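Local structure of probable oxidoreductase protein (Rhizobium etli, 4FB5) at residues N157-M160 against R161-K165. The protein is probably a nucleotide-dependent oxidoreductase of the GFO/IDH/MocA family, pairing a Rossmann-type domain with a C-terminal domain built on a large mixed sheet. Residues are numbered along the deposited sequence; the frame is centred on the assembly and turned at random.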
# COMPACT_ATOMS: atom_id res chain seq x y z
N ASN A 157 -12.23 -4.66 -18.04
CA ASN A 157 -12.21 -4.83 -16.57
C ASN A 157 -13.45 -4.20 -16.02
O ASN A 157 -13.78 -3.09 -16.40
CB ASN A 157 -10.98 -4.13 -16.00
CG ASN A 157 -10.75 -4.40 -14.50
OD1 ASN A 157 -11.65 -4.80 -13.75
ND2 ASN A 157 -9.53 -4.14 -14.05
N PRO A 158 -14.17 -4.90 -15.14
CA PRO A 158 -15.30 -4.32 -14.44
C PRO A 158 -14.97 -3.04 -13.69
O PRO A 158 -15.82 -2.10 -13.65
CB PRO A 158 -15.68 -5.40 -13.42
CG PRO A 158 -15.30 -6.67 -14.08
CD PRO A 158 -14.05 -6.35 -14.86
N VAL A 159 -13.78 -2.97 -13.09
CA VAL A 159 -13.37 -1.77 -12.36
C VAL A 159 -13.36 -0.61 -13.33
O VAL A 159 -13.77 0.50 -13.02
CB VAL A 159 -11.97 -1.98 -11.69
CG1 VAL A 159 -11.28 -0.64 -11.37
CG2 VAL A 159 -12.10 -2.93 -10.47
N MSE A 160 -12.93 -0.89 -14.54
CA MSE A 160 -12.78 0.10 -15.52
C MSE A 160 -14.16 0.56 -16.02
O MSE A 160 -14.37 1.75 -16.18
CB MSE A 160 -11.85 -0.43 -16.62
CG MSE A 160 -11.37 0.60 -17.60
SE MSE A 160 -10.26 1.95 -16.67
CE MSE A 160 -8.77 0.69 -16.29
N ARG A 161 -15.11 -0.37 -16.26
CA ARG A 161 -16.49 0.08 -16.60
C ARG A 161 -17.08 0.93 -15.47
O ARG A 161 -17.77 1.91 -15.73
CB ARG A 161 -17.48 -1.03 -17.04
CG ARG A 161 -17.00 -2.47 -17.10
CD ARG A 161 -16.54 -2.87 -18.52
NE ARG A 161 -17.05 -4.19 -18.95
CZ ARG A 161 -18.15 -4.37 -19.71
NH1 ARG A 161 -18.90 -3.34 -20.13
NH2 ARG A 161 -18.53 -5.60 -20.06
N HIS A 162 -16.77 0.58 -14.23
CA HIS A 162 -17.20 1.42 -13.16
C HIS A 162 -16.50 2.74 -13.12
O HIS A 162 -17.09 3.70 -12.68
CB HIS A 162 -17.08 0.74 -11.84
CG HIS A 162 -17.95 1.34 -10.79
ND1 HIS A 162 -19.33 1.36 -10.89
CD2 HIS A 162 -17.65 1.95 -9.62
CE1 HIS A 162 -19.84 1.95 -9.82
NE2 HIS A 162 -18.85 2.31 -9.04
N ILE A 163 -15.25 2.82 -13.56
CA ILE A 163 -14.60 4.13 -13.63
C ILE A 163 -15.32 5.04 -14.63
O ILE A 163 -15.64 6.21 -14.31
CB ILE A 163 -13.10 4.05 -13.89
CG1 ILE A 163 -12.44 3.55 -12.59
CG2 ILE A 163 -12.54 5.42 -14.21
CD1 ILE A 163 -11.01 2.99 -12.66
N ARG A 164 -15.60 4.50 -15.80
CA ARG A 164 -16.31 5.24 -16.85
C ARG A 164 -17.62 5.77 -16.35
O ARG A 164 -17.90 6.94 -16.55
CB ARG A 164 -16.61 4.34 -18.01
CG ARG A 164 -16.71 5.07 -19.28
CD ARG A 164 -16.93 4.08 -20.36
NE ARG A 164 -18.31 4.06 -20.79
CZ ARG A 164 -18.73 4.64 -21.91
NH1 ARG A 164 -17.88 5.29 -22.70
NH2 ARG A 164 -20.00 4.57 -22.23
N LYS A 165 -18.40 4.91 -15.69
CA LYS A 165 -19.66 5.31 -15.10
C LYS A 165 -19.52 6.46 -14.08
O LYS A 165 -20.18 7.50 -14.24
CB LYS A 165 -20.38 4.10 -14.48
CG LYS A 165 -21.81 4.37 -13.90
CD LYS A 165 -22.48 3.04 -13.44
CE LYS A 165 -23.54 3.25 -12.34
NZ LYS A 165 -24.65 4.22 -12.75
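Asn157 O takes the backbone N-H of Arg161 at 3.0 Å and a weak bond from Met160 N. This is the first turn of helix 158-168, with Asn157 as N-cap: its OD1 accepts from Val159 N at 2.9 Å, the donor lying well above the plane of the amide. The nitrogen end of the same amide is held by the link between strands 291-296 and 302-307, where ND2 donates to Met300 O. Further i to i+4 bonds continue the helix, among them His162 N to Pro158 O at 2.9 Å. Along the side facing those two strands, Val159 CG1 meets Ile163 CD1 at 3.9 Å, while the selenium of Met160 approaches the same methyl at 4.2 Å. Ile163 CG1 stands anti to its carbonyl carbon (chi1 -73°), which sets it beside Val159 O, with CD1 extended beyond toward Val159 CG1. Arg161 doubles back alongside the first turn, and its NE reaches Gln156 O; an alanine here would probably leave that carbonyl without this donor and strip the methylenes from the turn. The His162 ring leads away, NE2 hydrogen-bonding Glu314 OE2 of the second subunit. The aliphatic part of Arg161 passes close to the cap, with CG 3.4 Å from Asn157 O.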